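Local coordinates for protein 16S rRNA methyltransferase (Streptomyces sp. DSM 40477, PDB 3MQ2) that methylates N1 of adenine 1408 in 16S rRNA, using S-adenosyl-L-methionine as methyl donor, and so confers resistance to aminoglycosides such as kanamycin and apramycin, at residues M4-S16 / K61-A73. Sequence-based numbering, arbitrary orientation.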
ATOM      1  N   MET A   4       7.924   8.489  14.322  1.00 17.46           N
ATOM      2  CA  MET A   4       8.134   7.828  13.034  1.00 13.10           C
ATOM      3  C   MET A   4       9.548   7.267  12.971  1.00 14.81           C
ATOM      4  O   MET A   4      10.489   7.887  13.463  1.00 18.44           O
ATOM      5  CB  MET A   4       7.909   8.799  11.884  1.00 17.90           C
ATOM      6  CG  MET A   4       6.465   9.241  11.717  1.00 22.56           C
ATOM      7  SD  MET A   4       6.327  10.247  10.246  1.00 24.17           S
ATOM      8  CE  MET A   4       4.662  10.895  10.443  1.00 39.29           C
ATOM      9  N   ARG A   5       9.696   6.102  12.356  1.00 11.74           N
ATOM     10  CA  ARG A   5      10.975   5.408  12.349  1.00 10.09           C
ATOM     11  C   ARG A   5      11.448   5.275  10.911  1.00 12.06           C
ATOM     12  O   ARG A   5      11.011   4.373  10.196  1.00 11.51           O
ATOM     13  CB  ARG A   5      10.816   4.020  12.985  1.00 10.99           C
ATOM     14  CG  ARG A   5      10.480   4.079  14.484  1.00 11.51           C
ATOM     15  CD  ARG A   5      10.084   2.722  15.026  1.00 15.56           C
ATOM     16  NE  ARG A   5       8.843   2.205  14.442  1.00 14.48           N
ATOM     17  CZ  ARG A   5       7.624   2.463  14.905  1.00  9.87           C
ATOM     18  NH1 ARG A   5       7.448   3.274  15.962  1.00 10.40           N
ATOM     19  NH2 ARG A   5       6.575   1.906  14.306  1.00 11.58           N
ATOM     20  N   ARG A   6      12.333   6.175  10.488  1.00  7.70           N
ATOM     21  CA  ARG A   6      12.794   6.173   9.108  1.00  8.53           C
ATOM     22  C   ARG A   6      13.805   5.064   8.882  1.00 12.39           C
ATOM     23  O   ARG A   6      14.683   4.823   9.712  1.00 13.27           O
ATOM     24  CB  ARG A   6      13.392   7.531   8.714  1.00  7.51           C
ATOM     25  CG  ARG A   6      13.877   7.556   7.264  1.00  9.41           C
ATOM     26  CD  ARG A   6      14.375   8.925   6.826  1.00 11.01           C
ATOM     27  NE  ARG A   6      14.780   8.869   5.415  1.00 13.14           N
ATOM     28  CZ  ARG A   6      15.602   9.730   4.825  1.00 18.39           C
ATOM     29  NH1 ARG A   6      16.120  10.750   5.504  1.00 16.33           N
ATOM     30  NH2 ARG A   6      15.905   9.569   3.542  1.00 15.86           N
ATOM     31  N   VAL A   7      13.660   4.378   7.756  1.00  8.37           N
ATOM     32  CA  VAL A   7      14.620   3.363   7.351  1.00  7.60           C
ATOM     33  C   VAL A   7      15.502   3.882   6.231  1.00 11.16           C
ATOM     34  O   VAL A   7      15.008   4.354   5.200  1.00 12.85           O
ATOM     35  CB  VAL A   7      13.921   2.078   6.887  1.00 10.27           C
ATOM     36  CG1 VAL A   7      14.953   1.091   6.324  1.00 13.53           C
ATOM     37  CG2 VAL A   7      13.162   1.449   8.065  1.00 11.98           C
ATOM     38  N   VAL A   8      16.818   3.803   6.436  1.00 11.58           N
ATOM     39  CA  VAL A   8      17.782   4.098   5.366  1.00 12.35           C
ATOM     40  C   VAL A   8      18.884   3.043   5.391  1.00 14.11           C
ATOM     41  O   VAL A   8      19.726   3.032   6.285  1.00 15.08           O
ATOM     42  CB  VAL A   8      18.399   5.509   5.480  1.00 14.26           C
ATOM     43  CG1 VAL A   8      19.409   5.729   4.363  1.00 20.25           C
ATOM     44  CG2 VAL A   8      17.310   6.592   5.426  1.00 15.76           C
ATOM     45  N   GLY A   9      18.871   2.155   4.402  1.00 13.86           N
ATOM     46  CA  GLY A   9      19.753   1.003   4.424  1.00 16.42           C
ATOM     47  C   GLY A   9      19.496   0.190   5.681  1.00 16.86           C
ATOM     48  O   GLY A   9      18.353  -0.156   5.985  1.00 19.31           O
ATOM     49  N   LYS A  10      20.552  -0.109   6.429  1.00 15.76           N
ATOM     50  CA  LYS A  10      20.388  -0.877   7.662  1.00 16.26           C
ATOM     51  C   LYS A  10      20.134   0.017   8.873  1.00 20.31           C
ATOM     52  O   LYS A  10      20.021  -0.468   9.998  1.00 23.04           O
ATOM     53  CB  LYS A  10      21.616  -1.747   7.921  1.00 22.36           C
ATOM     54  CG  LYS A  10      21.892  -2.760   6.830  1.00 23.84           C
ATOM     55  CD  LYS A  10      23.085  -3.627   7.190  1.00 34.18           C
ATOM     56  CE  LYS A  10      23.298  -4.717   6.154  1.00 43.91           C
ATOM     57  NZ  LYS A  10      24.502  -5.547   6.449  1.00 53.63           N
ATOM     58  N   ARG A  11      20.066   1.322   8.648  1.00 14.64           N
ATOM     59  CA  ARG A  11      19.863   2.259   9.751  1.00 12.15           C
ATOM     60  C   ARG A  11      18.387   2.560   9.954  1.00 14.43           C
ATOM     61  O   ARG A  11      17.641   2.735   8.989  1.00 13.76           O
ATOM     62  CB  ARG A  11      20.603   3.572   9.480  1.00 15.52           C
ATOM     63  CG  ARG A  11      20.412   4.627  10.557  1.00 20.69           C
ATOM     64  CD  ARG A  11      21.044   5.955  10.156  1.00 15.96           C
ATOM     65  NE  ARG A  11      20.925   6.960  11.205  1.00 17.62           N
ATOM     66  CZ  ARG A  11      21.453   8.178  11.142  1.00 22.54           C
ATOM     67  NH1 ARG A  11      22.149   8.546  10.074  1.00 23.56           N
ATOM     68  NH2 ARG A  11      21.283   9.029  12.148  1.00 19.99           N
ATOM     69  N   VAL A  12      17.969   2.619  11.212  1.00 12.82           N
ATOM     70  CA  VAL A  12      16.665   3.180  11.545  1.00 11.24           C
ATOM     71  C   VAL A  12      16.920   4.445  12.338  1.00 13.88           C
ATOM     72  O   VAL A  12      17.780   4.468  13.221  1.00 12.96           O
ATOM     73  CB  VAL A  12      15.810   2.203  12.382  1.00 15.01           C
ATOM     74  CG1 VAL A  12      14.522   2.877  12.834  1.00 14.68           C
ATOM     75  CG2 VAL A  12      15.497   0.947  11.572  1.00 13.31           C
ATOM     76  N   GLN A  13      16.206   5.510  11.989  1.00 10.68           N
ATOM     77  CA  GLN A  13      16.278   6.751  12.746  1.00 13.95           C
ATOM     78  C   GLN A  13      14.894   7.304  13.055  1.00 15.95           C
ATOM     79  O   GLN A  13      14.132   7.657  12.150  1.00 15.02           O
ATOM     80  CB  GLN A  13      17.104   7.808  12.005  1.00 13.35           C
ATOM     81  CG  GLN A  13      17.173   9.136  12.762  1.00 17.88           C
ATOM     82  CD  GLN A  13      17.904   9.019  14.090  1.00 21.10           C
ATOM     83  OE1 GLN A  13      19.068   8.625  14.131  1.00 22.03           O
ATOM     84  NE2 GLN A  13      17.226   9.369  15.182  1.00 21.01           N
ATOM     85  N   GLU A  14      14.569   7.367  14.340  1.00 14.90           N
ATOM     86  CA  GLU A  14      13.331   7.989  14.766  1.00 17.86           C
ATOM     87  C   GLU A  14      13.399   9.479  14.479  1.00 16.89           C
ATOM     88  O   GLU A  14      14.460  10.103  14.603  1.00 19.79           O
ATOM     89  CB  GLU A  14      13.076   7.740  16.258  1.00 19.06           C
ATOM     90  CG  GLU A  14      12.797   6.282  16.587  1.00 22.45           C
ATOM     91  CD  GLU A  14      12.333   6.052  18.019  1.00 28.38           C
ATOM     92  OE1 GLU A  14      12.088   4.881  18.371  1.00 35.78           O
ATOM     93  OE2 GLU A  14      12.216   7.026  18.792  1.00 23.31           O
ATOM     94  N   PHE A  15      12.268  10.052  14.095  1.00 17.86           N
ATOM     95  CA  PHE A  15      12.177  11.498  13.979  1.00 19.92           C
ATOM     96  C   PHE A  15      10.765  11.982  14.329  1.00 21.40           C
ATOM     97  O   PHE A  15       9.819  11.197  14.388  1.00 22.12           O
ATOM     98  CB  PHE A  15      12.621  11.966  12.589  1.00 17.78           C
ATOM     99  CG  PHE A  15      11.712  11.533  11.486  1.00 19.06           C
ATOM    100  CD1 PHE A  15      11.725  10.228  11.033  1.00 15.86           C
ATOM    101  CD2 PHE A  15      10.851  12.438  10.891  1.00 25.70           C
ATOM    102  CE1 PHE A  15      10.881   9.823  10.008  1.00 19.33           C
ATOM    103  CE2 PHE A  15      10.008  12.046   9.863  1.00 21.47           C
ATOM    104  CZ  PHE A  15      10.025  10.735   9.421  1.00 19.61           C
ATOM    105  N   SER A  16      10.629  13.277  14.565  1.00 22.08           N
ATOM    106  CA  SER A  16       9.414  13.800  15.178  1.00 26.41           C
ATOM    107  C   SER A  16       8.307  14.085  14.172  1.00 24.17           C
ATOM    108  O   SER A  16       8.562  14.310  12.988  1.00 26.47           O
ATOM    109  CB  SER A  16       9.734  15.076  15.959  1.00 29.89           C
ATOM    110  OG  SER A  16      10.148  16.106  15.079  1.00 32.06           O
ATOM    111  N   LYS A  61      11.866  -4.295   8.376  1.00 15.04           N
ATOM    112  CA  LYS A  61      12.785  -3.244   7.947  1.00 17.23           C
ATOM    113  C   LYS A  61      13.848  -3.747   6.975  1.00 18.29           C
ATOM    114  O   LYS A  61      14.320  -2.990   6.131  1.00 18.03           O
ATOM    115  CB  LYS A  61      13.441  -2.537   9.141  1.00 19.29           C
ATOM    116  CG  LYS A  61      14.327  -3.413  10.035  1.00 19.70           C
ATOM    117  CD  LYS A  61      14.861  -2.590  11.220  1.00 21.86           C
ATOM    118  CE  LYS A  61      15.500  -3.454  12.305  1.00 27.92           C
ATOM    119  NZ  LYS A  61      16.717  -4.168  11.833  1.00 32.12           N
ATOM    120  N   SER A  62      14.210  -5.023   7.082  1.00 20.65           N
ATOM    121  CA  SER A  62      15.275  -5.570   6.238  1.00 18.90           C
ATOM    122  C   SER A  62      14.930  -5.541   4.749  1.00 19.57           C
ATOM    123  O   SER A  62      15.822  -5.412   3.908  1.00 16.84           O
ATOM    124  CB  SER A  62      15.622  -6.999   6.655  1.00 25.12           C
ATOM    125  OG  SER A  62      14.562  -7.886   6.340  1.00 31.89           O
ATOM    126  N   ARG A  63      13.644  -5.653   4.420  1.00 22.21           N
ATOM    127  CA  ARG A  63      13.220  -5.700   3.020  1.00 24.36           C
ATOM    128  C   ARG A  63      13.526  -4.399   2.292  1.00 19.30           C
ATOM    129  O   ARG A  63      13.818  -4.394   1.102  1.00 17.85           O
ATOM    130  CB  ARG A  63      11.716  -5.979   2.900  1.00 32.54           C
ATOM    131  CG  ARG A  63      11.250  -7.322   3.429  1.00 35.63           C
ATOM    132  CD  ARG A  63      11.836  -8.493   2.652  0.58 36.64           C
ATOM    133  NE  ARG A  63      11.608  -8.417   1.208  0.48 38.87           N
ATOM    134  CZ  ARG A  63      10.419  -8.516   0.621  1.00 41.48           C
ATOM    135  NH1 ARG A  63       9.318  -8.666   1.345  1.00 38.98           N
ATOM    136  NH2 ARG A  63      10.327  -8.446  -0.700  1.00 46.16           N
ATOM    137  N   MET A  64      13.449  -3.296   3.024  1.00 16.63           N
ATOM    138  CA  MET A  64      13.585  -1.971   2.441  1.00 18.27           C
ATOM    139  C   MET A  64      15.033  -1.475   2.381  1.00 16.95           C
ATOM    140  O   MET A  64      15.284  -0.358   1.939  1.00 15.44           O
ATOM    141  CB  MET A  64      12.731  -0.979   3.245  1.00 13.38           C
ATOM    142  CG  MET A  64      11.228  -1.322   3.267  1.00 18.28           C
ATOM    143  SD  MET A  64      10.258  -0.154   4.263  1.00 15.93           S
ATOM    144  CE  MET A  64      10.585  -0.761   5.927  1.00 16.45           C
ATOM    145  N   GLU A  65      15.982  -2.297   2.817  1.00 17.80           N
ATOM    146  CA  GLU A  65      17.366  -1.830   2.956  1.00 19.19           C
ATOM    147  C   GLU A  65      17.943  -1.201   1.687  1.00 15.62           C
ATOM    148  O   GLU A  65      18.338  -0.035   1.689  1.00 19.87           O
ATOM    149  CB  GLU A  65      18.298  -2.950   3.416  1.00 20.73           C
ATOM    150  CG  GLU A  65      19.758  -2.495   3.472  1.00 28.26           C
ATOM    151  CD  GLU A  65      20.736  -3.636   3.683  1.00 41.37           C
ATOM    152  OE1 GLU A  65      20.338  -4.660   4.284  1.00 39.80           O
ATOM    153  OE2 GLU A  65      21.902  -3.505   3.243  1.00 36.48           O
ATOM    154  N   LYS A  66      18.010  -1.987   0.615  1.00 19.38           N
ATOM    155  CA  LYS A  66      18.646  -1.538  -0.623  1.00 19.81           C
ATOM    156  C   LYS A  66      18.026  -0.282  -1.212  1.00 17.86           C
ATOM    157  O   LYS A  66      18.729   0.684  -1.497  1.00 19.06           O
ATOM    158  CB  LYS A  66      18.637  -2.652  -1.673  1.00 20.02           C
ATOM    159  CG  LYS A  66      19.141  -2.203  -3.034  1.00 32.20           C
ATOM    160  CD  LYS A  66      18.473  -2.982  -4.160  1.00 45.83           C
ATOM    161  CE  LYS A  66      18.745  -2.338  -5.511  1.00 52.12           C
ATOM    162  NZ  LYS A  66      18.284  -0.922  -5.550  1.00 51.92           N
ATOM    163  N   ILE A  67      16.707  -0.289  -1.398  1.00 17.77           N
ATOM    164  CA  ILE A  67      16.054   0.819  -2.094  1.00 13.96           C
ATOM    165  C   ILE A  67      16.022   2.092  -1.248  1.00 12.92           C
ATOM    166  O   ILE A  67      16.168   3.191  -1.775  1.00 13.93           O
ATOM    167  CB  ILE A  67      14.656   0.435  -2.604  1.00 16.54           C
ATOM    168  CG1 ILE A  67      14.774  -0.762  -3.550  1.00 27.80           C
ATOM    169  CG2 ILE A  67      14.017   1.595  -3.348  1.00 15.92           C
ATOM    170  CD1 ILE A  67      13.565  -0.976  -4.422  1.00 30.31           C
ATOM    171  N   SER A  68      15.854   1.940   0.062  1.00 13.88           N
ATOM    172  CA  SER A  68      15.841   3.103   0.951  1.00 13.40           C
ATOM    173  C   SER A  68      17.214   3.787   0.981  1.00 13.74           C
ATOM    174  O   SER A  68      17.306   5.008   1.072  1.00 14.49           O
ATOM    175  CB  SER A  68      15.358   2.737   2.370  1.00 11.43           C
ATOM    176  OG  SER A  68      16.292   1.918   3.064  1.00 11.26           O
ATOM    177  N   ALA A  69      18.279   2.993   0.882  1.00 14.57           N
ATOM    178  CA  ALA A  69      19.630   3.538   0.829  1.00 14.62           C
ATOM    179  C   ALA A  69      19.837   4.321  -0.464  1.00 17.17           C
ATOM    180  O   ALA A  69      20.395   5.417  -0.460  1.00 18.98           O
ATOM    181  CB  ALA A  69      20.662   2.425   0.947  1.00 17.61           C
ATOM    182  N   LYS A  70      19.366   3.755  -1.565  1.00 19.54           N
ATOM    183  CA  LYS A  70      19.471   4.408  -2.863  1.00 20.87           C
ATOM    184  C   LYS A  70      18.674   5.711  -2.877  1.00 17.44           C
ATOM    185  O   LYS A  70      19.152   6.737  -3.355  1.00 18.32           O
ATOM    186  CB  LYS A  70      18.966   3.470  -3.956  1.00 16.25           C
ATOM    187  CG  LYS A  70      18.931   4.088  -5.342  1.00 22.29           C
ATOM    188  CD  LYS A  70      18.612   3.026  -6.378  1.00 31.21           C
ATOM    189  CE  LYS A  70      18.798   3.547  -7.792  1.00 41.11           C
ATOM    190  NZ  LYS A  70      18.602   2.461  -8.793  1.00 46.17           N
ATOM    191  N   ALA A  71      17.462   5.671  -2.327  1.00 20.28           N
ATOM    192  CA  ALA A  71      16.594   6.843  -2.327  1.00 14.22           C
ATOM    193  C   ALA A  71      17.166   7.978  -1.486  1.00 17.16           C
ATOM    194  O   ALA A  71      16.832   9.141  -1.703  1.00 17.24           O
ATOM    195  CB  ALA A  71      15.182   6.469  -1.838  1.00 13.01           C
ATOM    196  N   ALA A  72      18.019   7.637  -0.524  1.00 13.50           N
ATOM    197  CA  ALA A  72      18.594   8.634   0.375  1.00 16.12           C
ATOM    198  C   ALA A  72      19.930   9.159  -0.136  1.00 18.79           C
ATOM    199  O   ALA A  72      20.557  10.006   0.505  1.00 20.72           O
ATOM    200  CB  ALA A  72      18.756   8.060   1.772  1.00 17.47           C
ATOM    201  N   ALA A  73      20.354   8.657  -1.292  1.00 20.34           N
ATOM    202  CA  ALA A  73      21.625   9.052  -1.889  1.00 22.42           C
ATOM    203  C   ALA A  73      21.456  10.354  -2.656  1.00 21.71           C
ATOM    204  O   ALA A  73      20.371  10.924  -2.687  1.00 25.12           O
ATOM    205  CB  ALA A  73      22.142   7.958  -2.810  1.00 27.14           C
TER
HETATM  206  O   HOH W   1      15.335   6.945   1.805  1.00 13.27           O
HETATM  207  O   HOH W   2      16.879  -2.118   6.901  1.00 38.79           O
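With chi1 at 69°, S68 holds its OG between its own backbone N and carbonyl carbon, where it accepts the N-H of G9 (N to OG 2.9 Å, 141° at the hydrogen) and gives its proton to M64 O, 2.7 Å from OG. A serine suits this spot because one small hydroxyl can accept from the hairpin and donate to the backbone of its own helical segment. V8 sets its CG1 anti to the backbone N (chi1 179°), which brings that methyl to 3.5 Å from A72 CB. G9 lies in the type II' turn of the β-hairpin 5-8/11-14, whose strand 5-8 crosses helix 65-71 of the Rossmann-like methyltransferase domain at a right angle. Glycine readily adopts the positive phi needed here, and its CA makes a CH···O contact to E65 O, 3.2 Å away. The aliphatic part of K10 crosses the E65 carboxylate, but NZ stays 4.6 Å from OE2, so any attraction is long-range. V7 CG2 meets the M64 CE methyl, the two side chains crossing at about a right angle, while the long aliphatic chain of K61 passes similarly across V12, CD to CG2 3.6 Å. Two waters finish the polar joins, one linking R6 NH2 to S68 O and the other G9 O to K61 O.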